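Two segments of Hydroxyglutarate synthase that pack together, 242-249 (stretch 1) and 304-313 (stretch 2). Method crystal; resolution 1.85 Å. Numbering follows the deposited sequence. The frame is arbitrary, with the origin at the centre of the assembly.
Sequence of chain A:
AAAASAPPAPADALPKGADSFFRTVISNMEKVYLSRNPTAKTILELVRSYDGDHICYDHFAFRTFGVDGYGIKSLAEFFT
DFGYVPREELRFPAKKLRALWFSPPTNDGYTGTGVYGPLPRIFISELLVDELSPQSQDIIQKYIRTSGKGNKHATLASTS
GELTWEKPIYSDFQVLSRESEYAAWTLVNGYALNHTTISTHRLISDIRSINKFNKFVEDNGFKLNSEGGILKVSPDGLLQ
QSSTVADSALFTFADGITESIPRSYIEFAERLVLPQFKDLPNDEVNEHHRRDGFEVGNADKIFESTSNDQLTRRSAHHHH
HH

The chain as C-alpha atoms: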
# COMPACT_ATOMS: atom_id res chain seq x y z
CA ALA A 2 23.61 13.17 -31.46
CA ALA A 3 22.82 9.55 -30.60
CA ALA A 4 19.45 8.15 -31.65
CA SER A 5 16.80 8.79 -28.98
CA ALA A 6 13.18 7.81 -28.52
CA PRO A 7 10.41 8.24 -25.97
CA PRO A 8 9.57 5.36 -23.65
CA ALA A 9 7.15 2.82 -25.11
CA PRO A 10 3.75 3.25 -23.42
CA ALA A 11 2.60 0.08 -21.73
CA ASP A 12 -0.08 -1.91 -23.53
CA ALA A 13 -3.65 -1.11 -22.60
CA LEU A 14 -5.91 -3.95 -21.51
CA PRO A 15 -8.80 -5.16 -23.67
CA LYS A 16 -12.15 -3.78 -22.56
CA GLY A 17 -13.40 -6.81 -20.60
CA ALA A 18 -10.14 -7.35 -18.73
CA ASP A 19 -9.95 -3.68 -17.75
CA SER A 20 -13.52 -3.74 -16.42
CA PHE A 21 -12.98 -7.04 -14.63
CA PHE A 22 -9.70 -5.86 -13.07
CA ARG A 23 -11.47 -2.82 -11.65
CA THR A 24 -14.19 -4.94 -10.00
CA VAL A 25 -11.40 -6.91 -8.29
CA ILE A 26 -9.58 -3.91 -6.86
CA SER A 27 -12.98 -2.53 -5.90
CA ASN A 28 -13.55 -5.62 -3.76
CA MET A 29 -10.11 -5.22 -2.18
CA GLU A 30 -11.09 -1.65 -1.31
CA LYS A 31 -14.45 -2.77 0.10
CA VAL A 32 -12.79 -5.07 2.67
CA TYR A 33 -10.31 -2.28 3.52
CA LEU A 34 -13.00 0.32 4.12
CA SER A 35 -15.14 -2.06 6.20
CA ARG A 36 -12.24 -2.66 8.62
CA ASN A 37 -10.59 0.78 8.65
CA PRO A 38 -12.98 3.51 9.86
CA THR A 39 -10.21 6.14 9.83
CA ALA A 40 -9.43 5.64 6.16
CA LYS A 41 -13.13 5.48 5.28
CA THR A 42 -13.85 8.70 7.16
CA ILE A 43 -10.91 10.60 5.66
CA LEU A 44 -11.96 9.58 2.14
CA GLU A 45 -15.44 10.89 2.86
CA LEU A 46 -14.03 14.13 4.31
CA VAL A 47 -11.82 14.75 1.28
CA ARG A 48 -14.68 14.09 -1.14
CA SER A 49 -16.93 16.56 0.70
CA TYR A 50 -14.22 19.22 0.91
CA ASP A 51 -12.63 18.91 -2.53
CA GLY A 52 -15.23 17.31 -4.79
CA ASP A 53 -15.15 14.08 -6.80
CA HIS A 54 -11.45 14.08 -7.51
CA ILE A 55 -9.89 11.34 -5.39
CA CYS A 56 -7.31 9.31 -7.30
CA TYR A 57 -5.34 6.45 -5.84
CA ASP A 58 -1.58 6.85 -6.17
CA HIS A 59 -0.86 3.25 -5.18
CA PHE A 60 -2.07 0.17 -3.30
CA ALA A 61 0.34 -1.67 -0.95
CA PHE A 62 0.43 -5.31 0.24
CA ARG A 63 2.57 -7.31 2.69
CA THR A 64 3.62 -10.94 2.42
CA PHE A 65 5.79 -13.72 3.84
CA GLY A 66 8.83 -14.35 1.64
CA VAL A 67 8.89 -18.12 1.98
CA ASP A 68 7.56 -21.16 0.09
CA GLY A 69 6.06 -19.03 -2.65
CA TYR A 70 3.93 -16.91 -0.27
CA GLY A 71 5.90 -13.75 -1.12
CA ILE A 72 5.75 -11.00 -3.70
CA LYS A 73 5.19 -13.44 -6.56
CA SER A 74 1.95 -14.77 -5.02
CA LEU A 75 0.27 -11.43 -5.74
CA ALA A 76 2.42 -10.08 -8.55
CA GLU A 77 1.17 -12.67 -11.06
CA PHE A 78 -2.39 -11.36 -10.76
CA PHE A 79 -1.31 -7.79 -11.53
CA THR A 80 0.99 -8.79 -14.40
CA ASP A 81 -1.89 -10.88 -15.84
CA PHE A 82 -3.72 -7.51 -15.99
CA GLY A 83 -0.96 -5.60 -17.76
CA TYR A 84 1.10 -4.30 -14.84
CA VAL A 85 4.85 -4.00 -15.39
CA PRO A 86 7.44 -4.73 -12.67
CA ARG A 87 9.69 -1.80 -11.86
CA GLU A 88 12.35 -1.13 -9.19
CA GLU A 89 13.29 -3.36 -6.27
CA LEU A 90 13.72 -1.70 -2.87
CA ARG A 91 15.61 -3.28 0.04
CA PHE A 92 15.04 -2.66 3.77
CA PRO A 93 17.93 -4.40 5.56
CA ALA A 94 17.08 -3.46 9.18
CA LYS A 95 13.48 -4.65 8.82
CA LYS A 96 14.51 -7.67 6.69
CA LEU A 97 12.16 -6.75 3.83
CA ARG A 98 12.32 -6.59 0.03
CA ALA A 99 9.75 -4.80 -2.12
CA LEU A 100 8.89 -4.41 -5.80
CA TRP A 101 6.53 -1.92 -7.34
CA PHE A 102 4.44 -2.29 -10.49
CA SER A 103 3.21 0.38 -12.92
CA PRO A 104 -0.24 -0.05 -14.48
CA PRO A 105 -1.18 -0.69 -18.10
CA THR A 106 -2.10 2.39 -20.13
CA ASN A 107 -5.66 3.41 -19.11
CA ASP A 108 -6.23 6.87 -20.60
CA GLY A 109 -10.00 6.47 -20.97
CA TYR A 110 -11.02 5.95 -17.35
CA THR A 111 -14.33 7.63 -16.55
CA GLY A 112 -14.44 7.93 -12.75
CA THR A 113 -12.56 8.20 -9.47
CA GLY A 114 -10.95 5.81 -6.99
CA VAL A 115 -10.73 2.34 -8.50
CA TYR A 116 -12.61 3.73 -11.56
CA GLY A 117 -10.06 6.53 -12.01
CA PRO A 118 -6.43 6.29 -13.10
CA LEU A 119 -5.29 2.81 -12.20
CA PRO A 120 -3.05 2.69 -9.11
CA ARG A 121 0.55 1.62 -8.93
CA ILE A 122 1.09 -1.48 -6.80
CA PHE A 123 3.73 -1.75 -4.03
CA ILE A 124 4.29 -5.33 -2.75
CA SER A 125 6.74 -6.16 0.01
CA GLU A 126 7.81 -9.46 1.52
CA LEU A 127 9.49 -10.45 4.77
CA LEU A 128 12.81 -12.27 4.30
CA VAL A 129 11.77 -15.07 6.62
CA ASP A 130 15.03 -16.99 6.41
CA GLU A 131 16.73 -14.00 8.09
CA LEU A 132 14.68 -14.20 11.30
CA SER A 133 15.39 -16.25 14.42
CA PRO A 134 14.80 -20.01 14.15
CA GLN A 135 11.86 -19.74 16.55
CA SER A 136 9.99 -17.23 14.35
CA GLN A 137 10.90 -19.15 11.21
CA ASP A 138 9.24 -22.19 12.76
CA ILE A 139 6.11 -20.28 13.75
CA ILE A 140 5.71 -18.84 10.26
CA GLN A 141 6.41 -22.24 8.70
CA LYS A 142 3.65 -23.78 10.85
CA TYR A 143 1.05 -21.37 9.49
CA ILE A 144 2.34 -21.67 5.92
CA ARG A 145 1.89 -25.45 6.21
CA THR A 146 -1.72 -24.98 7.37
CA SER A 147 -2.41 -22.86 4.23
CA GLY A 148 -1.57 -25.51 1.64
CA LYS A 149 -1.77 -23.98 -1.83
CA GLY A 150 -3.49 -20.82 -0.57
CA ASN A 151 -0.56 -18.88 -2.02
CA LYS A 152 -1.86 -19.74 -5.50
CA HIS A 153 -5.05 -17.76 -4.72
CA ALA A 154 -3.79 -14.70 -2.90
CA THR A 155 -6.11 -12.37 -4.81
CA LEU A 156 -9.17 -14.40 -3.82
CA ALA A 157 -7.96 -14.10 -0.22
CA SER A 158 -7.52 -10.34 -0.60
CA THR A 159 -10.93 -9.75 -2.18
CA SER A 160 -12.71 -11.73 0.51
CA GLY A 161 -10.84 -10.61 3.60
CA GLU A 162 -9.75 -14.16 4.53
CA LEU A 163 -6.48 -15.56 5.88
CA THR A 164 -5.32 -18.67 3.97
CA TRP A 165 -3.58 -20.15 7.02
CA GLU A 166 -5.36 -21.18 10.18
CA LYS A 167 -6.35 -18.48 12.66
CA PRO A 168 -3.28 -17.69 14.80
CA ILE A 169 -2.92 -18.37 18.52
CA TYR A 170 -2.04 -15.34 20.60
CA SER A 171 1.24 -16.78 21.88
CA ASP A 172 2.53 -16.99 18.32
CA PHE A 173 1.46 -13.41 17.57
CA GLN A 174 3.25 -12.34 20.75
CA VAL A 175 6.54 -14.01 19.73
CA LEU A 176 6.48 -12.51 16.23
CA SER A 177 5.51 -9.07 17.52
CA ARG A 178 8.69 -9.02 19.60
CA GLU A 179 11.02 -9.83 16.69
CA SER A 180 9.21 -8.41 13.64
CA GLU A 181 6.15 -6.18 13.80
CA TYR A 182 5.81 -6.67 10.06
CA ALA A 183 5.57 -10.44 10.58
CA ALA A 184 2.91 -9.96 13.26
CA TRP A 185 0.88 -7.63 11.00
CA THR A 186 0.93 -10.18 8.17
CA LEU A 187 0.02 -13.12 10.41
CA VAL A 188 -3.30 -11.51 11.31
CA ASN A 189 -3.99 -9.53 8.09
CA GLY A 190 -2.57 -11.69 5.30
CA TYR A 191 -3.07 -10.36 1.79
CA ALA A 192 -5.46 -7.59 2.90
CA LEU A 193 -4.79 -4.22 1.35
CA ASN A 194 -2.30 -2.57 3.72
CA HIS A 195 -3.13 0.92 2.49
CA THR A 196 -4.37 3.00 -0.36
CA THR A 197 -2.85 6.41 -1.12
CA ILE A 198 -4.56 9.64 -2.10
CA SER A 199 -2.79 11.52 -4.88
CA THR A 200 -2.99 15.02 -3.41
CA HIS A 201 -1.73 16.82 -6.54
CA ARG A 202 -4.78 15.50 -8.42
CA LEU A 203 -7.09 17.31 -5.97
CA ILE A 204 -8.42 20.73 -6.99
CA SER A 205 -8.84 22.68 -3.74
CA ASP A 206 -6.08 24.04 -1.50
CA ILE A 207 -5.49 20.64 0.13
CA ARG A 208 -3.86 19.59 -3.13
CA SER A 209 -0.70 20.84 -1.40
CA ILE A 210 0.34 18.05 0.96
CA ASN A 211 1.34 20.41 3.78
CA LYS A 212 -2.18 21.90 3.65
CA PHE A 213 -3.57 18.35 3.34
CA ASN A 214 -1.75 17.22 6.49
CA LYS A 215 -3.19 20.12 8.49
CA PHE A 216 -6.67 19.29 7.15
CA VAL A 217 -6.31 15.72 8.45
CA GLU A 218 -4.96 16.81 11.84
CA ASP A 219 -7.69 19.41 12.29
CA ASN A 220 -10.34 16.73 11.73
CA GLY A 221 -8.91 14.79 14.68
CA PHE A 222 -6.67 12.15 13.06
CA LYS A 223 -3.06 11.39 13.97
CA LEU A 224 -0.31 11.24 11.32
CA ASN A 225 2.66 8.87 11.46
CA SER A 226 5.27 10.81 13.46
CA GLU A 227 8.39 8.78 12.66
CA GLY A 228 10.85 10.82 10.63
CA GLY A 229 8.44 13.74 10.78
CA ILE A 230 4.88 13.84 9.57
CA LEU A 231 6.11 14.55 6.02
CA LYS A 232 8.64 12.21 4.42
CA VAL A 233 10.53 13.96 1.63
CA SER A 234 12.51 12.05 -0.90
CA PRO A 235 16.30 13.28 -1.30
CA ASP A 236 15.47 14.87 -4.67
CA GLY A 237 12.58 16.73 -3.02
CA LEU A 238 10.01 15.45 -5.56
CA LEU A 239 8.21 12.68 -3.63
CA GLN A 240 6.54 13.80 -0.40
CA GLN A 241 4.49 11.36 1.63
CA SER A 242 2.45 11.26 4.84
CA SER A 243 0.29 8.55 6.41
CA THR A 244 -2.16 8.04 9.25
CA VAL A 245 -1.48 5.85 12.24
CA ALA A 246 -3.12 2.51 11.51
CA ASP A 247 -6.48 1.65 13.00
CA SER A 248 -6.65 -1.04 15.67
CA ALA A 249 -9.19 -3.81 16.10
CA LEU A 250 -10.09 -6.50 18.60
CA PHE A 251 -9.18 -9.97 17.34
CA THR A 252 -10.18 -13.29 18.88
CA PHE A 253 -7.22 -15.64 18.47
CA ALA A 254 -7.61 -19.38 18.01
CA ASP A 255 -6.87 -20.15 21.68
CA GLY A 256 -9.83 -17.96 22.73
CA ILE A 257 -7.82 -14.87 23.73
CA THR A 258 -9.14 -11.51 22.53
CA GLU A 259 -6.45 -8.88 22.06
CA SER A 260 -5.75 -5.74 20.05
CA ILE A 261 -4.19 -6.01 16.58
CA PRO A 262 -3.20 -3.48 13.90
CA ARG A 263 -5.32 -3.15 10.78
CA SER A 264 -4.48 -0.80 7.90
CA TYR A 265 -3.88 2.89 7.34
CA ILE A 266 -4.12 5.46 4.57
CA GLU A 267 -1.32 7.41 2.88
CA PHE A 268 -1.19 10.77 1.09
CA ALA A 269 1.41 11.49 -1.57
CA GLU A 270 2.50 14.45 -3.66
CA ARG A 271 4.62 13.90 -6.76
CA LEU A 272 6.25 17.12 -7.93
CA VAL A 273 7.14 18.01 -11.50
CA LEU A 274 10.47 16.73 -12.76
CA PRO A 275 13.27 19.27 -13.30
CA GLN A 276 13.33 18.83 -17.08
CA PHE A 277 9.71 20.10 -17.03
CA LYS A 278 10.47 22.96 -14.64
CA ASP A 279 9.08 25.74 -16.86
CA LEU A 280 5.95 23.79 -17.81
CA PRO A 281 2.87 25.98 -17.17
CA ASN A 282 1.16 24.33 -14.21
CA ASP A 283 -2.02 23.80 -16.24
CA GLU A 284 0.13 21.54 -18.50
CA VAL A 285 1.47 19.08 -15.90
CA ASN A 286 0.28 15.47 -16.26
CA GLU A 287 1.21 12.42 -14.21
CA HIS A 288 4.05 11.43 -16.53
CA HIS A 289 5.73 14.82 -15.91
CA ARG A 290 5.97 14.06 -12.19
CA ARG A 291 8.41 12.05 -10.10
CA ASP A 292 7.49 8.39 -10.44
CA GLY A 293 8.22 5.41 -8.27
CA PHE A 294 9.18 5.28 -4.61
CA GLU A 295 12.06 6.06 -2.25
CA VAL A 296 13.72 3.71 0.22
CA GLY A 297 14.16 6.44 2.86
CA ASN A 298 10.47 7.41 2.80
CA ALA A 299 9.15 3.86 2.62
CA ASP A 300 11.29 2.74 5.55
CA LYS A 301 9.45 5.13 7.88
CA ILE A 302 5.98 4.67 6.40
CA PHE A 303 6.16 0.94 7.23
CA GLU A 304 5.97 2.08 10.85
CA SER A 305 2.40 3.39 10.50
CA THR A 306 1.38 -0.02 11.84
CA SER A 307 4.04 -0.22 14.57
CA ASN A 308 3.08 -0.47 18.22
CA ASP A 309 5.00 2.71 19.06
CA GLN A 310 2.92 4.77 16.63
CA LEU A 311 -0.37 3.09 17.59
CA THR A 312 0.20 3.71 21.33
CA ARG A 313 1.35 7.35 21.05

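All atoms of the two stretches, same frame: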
# COMPACT_ATOMS: atom_id res chain seq x y z
N SER A 242 2.90 11.32 3.45
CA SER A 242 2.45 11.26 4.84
C SER A 242 1.43 10.13 4.95
O SER A 242 0.92 9.63 3.94
CB SER A 242 1.85 12.60 5.29
OG SER A 242 0.78 12.97 4.45
N SER A 243 1.15 9.71 6.18
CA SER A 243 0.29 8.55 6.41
C SER A 243 -0.34 8.66 7.79
O SER A 243 0.25 9.25 8.70
CB SER A 243 1.05 7.22 6.33
OG SER A 243 1.98 7.09 7.38
N THR A 244 -1.54 8.10 7.94
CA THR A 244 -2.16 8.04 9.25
C THR A 244 -1.54 6.90 10.05
O THR A 244 -0.94 5.97 9.51
CB THR A 244 -3.67 7.82 9.15
OG1 THR A 244 -3.94 6.65 8.37
CG2 THR A 244 -4.38 9.02 8.56
N VAL A 245 -1.68 7.00 11.37
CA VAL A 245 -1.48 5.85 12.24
C VAL A 245 -2.58 4.84 11.98
O VAL A 245 -3.77 5.19 11.91
CB VAL A 245 -1.47 6.31 13.71
CG1 VAL A 245 -1.30 5.12 14.65
CG2 VAL A 245 -0.36 7.34 13.92
N ALA A 246 -2.19 3.57 11.83
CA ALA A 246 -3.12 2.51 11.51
C ALA A 246 -4.22 2.41 12.56
O ALA A 246 -4.01 2.70 13.74
CB ALA A 246 -2.38 1.17 11.40
N ASP A 247 -5.41 2.03 12.10
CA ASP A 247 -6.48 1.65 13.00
C ASP A 247 -6.12 0.36 13.75
O ASP A 247 -5.30 -0.44 13.30
CB ASP A 247 -7.78 1.45 12.23
CG ASP A 247 -8.48 2.77 11.92
OD1 ASP A 247 -8.43 3.70 12.75
OD2 ASP A 247 -9.07 2.88 10.82
N SER A 248 -6.73 0.20 14.91
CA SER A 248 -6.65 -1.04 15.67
C SER A 248 -8.01 -1.71 15.77
O SER A 248 -9.05 -1.06 15.70
CB SER A 248 -6.10 -0.77 17.08
OG SER A 248 -4.75 -0.34 17.01
N ALA A 249 -7.98 -3.02 16.00
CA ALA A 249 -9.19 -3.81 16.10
C ALA A 249 -9.00 -4.89 17.15
O ALA A 249 -7.88 -5.30 17.44
CB ALA A 249 -9.56 -4.49 14.77
N GLU A 304 6.19 2.01 9.42
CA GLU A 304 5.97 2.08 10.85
C GLU A 304 4.60 2.66 11.21
O GLU A 304 4.28 2.76 12.41
CB GLU A 304 7.11 2.87 11.49
CG GLU A 304 8.45 2.13 11.33
CD GLU A 304 9.59 2.77 12.09
OE1 GLU A 304 9.35 3.28 13.21
OE2 GLU A 304 10.74 2.76 11.56
N SER A 305 3.77 2.98 10.22
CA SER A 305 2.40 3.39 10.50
C SER A 305 1.63 2.31 11.25
O SER A 305 0.67 2.63 11.95
CB SER A 305 1.70 3.72 9.20
OG SER A 305 2.41 4.74 8.51
N THR A 306 2.05 1.05 11.14
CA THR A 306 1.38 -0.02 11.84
C THR A 306 2.11 -0.45 13.10
O THR A 306 1.64 -1.38 13.78
CB THR A 306 1.22 -1.25 10.92
OG1 THR A 306 2.48 -1.56 10.29
CG2 THR A 306 0.14 -1.04 9.87
N SER A 307 3.22 0.21 13.44
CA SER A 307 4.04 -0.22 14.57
C SER A 307 3.38 0.12 15.90
O SER A 307 2.65 1.10 16.03
CB SER A 307 5.42 0.45 14.55
OG SER A 307 5.34 1.84 14.84
N ASN A 308 3.72 -0.66 16.92
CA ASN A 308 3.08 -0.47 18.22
C ASN A 308 3.42 0.90 18.79
O ASN A 308 2.58 1.51 19.47
CB ASN A 308 3.50 -1.58 19.17
CG ASN A 308 2.64 -1.64 20.40
OD1 ASN A 308 3.11 -1.40 21.51
ND2 ASN A 308 1.35 -1.96 20.21
N ASP A 309 4.62 1.41 18.51
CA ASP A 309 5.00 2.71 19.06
C ASP A 309 4.14 3.83 18.49
O ASP A 309 3.74 4.75 19.21
CB ASP A 309 6.48 3.00 18.79
CG ASP A 309 7.01 4.16 19.63
OD1 ASP A 309 6.92 4.11 20.89
OD2 ASP A 309 7.54 5.12 19.02
N GLN A 310 3.84 3.78 17.19
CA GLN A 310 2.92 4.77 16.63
C GLN A 310 1.49 4.56 17.14
O GLN A 310 0.83 5.53 17.53
CB GLN A 310 2.97 4.72 15.10
CG GLN A 310 4.27 5.33 14.56
CD GLN A 310 4.40 6.82 14.83
OE1 GLN A 310 3.51 7.61 14.53
NE2 GLN A 310 5.54 7.23 15.40
N LEU A 311 1.01 3.32 17.17
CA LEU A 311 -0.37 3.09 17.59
C LEU A 311 -0.62 3.51 19.04
O LEU A 311 -1.75 3.89 19.39
CB LEU A 311 -0.74 1.61 17.41
CG LEU A 311 -1.32 1.19 16.05
CD1 LEU A 311 -0.43 1.57 14.94
CD2 LEU A 311 -1.55 -0.31 16.06
N THR A 312 0.39 3.44 19.91
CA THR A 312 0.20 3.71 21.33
C THR A 312 0.62 5.12 21.72
O THR A 312 0.57 5.46 22.91
CB THR A 312 0.94 2.67 22.19
OG1 THR A 312 2.34 2.68 21.91
CG2 THR A 312 0.38 1.26 21.92
N ARG A 313 1.00 5.96 20.76
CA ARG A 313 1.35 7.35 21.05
C ARG A 313 0.24 8.05 21.82
O ARG A 313 -0.92 8.03 21.40
CB ARG A 313 1.63 8.11 19.77
CG ARG A 313 3.03 7.97 19.23
CD ARG A 313 3.12 8.66 17.86
NE ARG A 313 2.52 9.99 17.88
CZ ARG A 313 1.95 10.57 16.82
NH1 ARG A 313 1.43 11.79 16.93
NH2 ARG A 313 1.92 9.93 15.66

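Residues 244-247 link two strands, and most of the contact with 304-313 falls in this loop. The second stretch leaves a 3-10 segment at Thr306 and enters a short helix at Asn308. The nearest CA atoms across the stretches are those of Val245 and Ser305, 4.9 Å apart.

One backbone hydrogen bond joins the stretches. Ala246 N donates to Ser305 O at 3.0 Å, and the N-H...O angle of 169° is nearly straight. It satisfies the amide of Ala246, which lies in the loop. A second polar link pairs two hydroxyls, Ser243 OG and Ser305 OG, 2.6 Å apart. The distance is short, but the direction of the proton is not settled. Ser305 OG also bonds to a residue just outside the stretches. Ser242 OG, Thr244 OG1 and both Asp247 carboxylate oxygens are bonded elsewhere in the structure.

The remaining contacts are van der Waals, some between apolar side chains. Val245 CG1 lies 3.7 Å from Leu311 CD1, and Ala246 CB lies 4.1 Å from the same CD1. Ala246 CB also meets Thr306 CG2 at 3.7 Å. Leu311 CD2 reaches Ser248 OG at 3.3 Å, a contact without a hydrogen bond, since a methyl group offers neither a polar donor nor an acceptor. Val245 CG2 packs obliquely against the Arg313 guanidinium, 3.9 Å from NH2.

Several polar groups of the second stretch are met within it; Glu304 OE2, Thr306 OG1 and Gln310 NE2 are bonded elsewhere. Glu304 O accepts from both Ser307 N (2.9 Å) and Ser307 OG (2.8 Å). Ser307 OG in turn caps the helix, accepting a weak bond from Gln310 N at 3.4 Å. Asn308 O accepts from Thr312 N at 3.0 Å and from Thr312 OG1 at 2.7 Å. Arg313 NH2 donates to Gln310 OE1 at 3.0 Å, so one donor and one acceptor are paired beside Val245. Both atoms have further partners elsewhere.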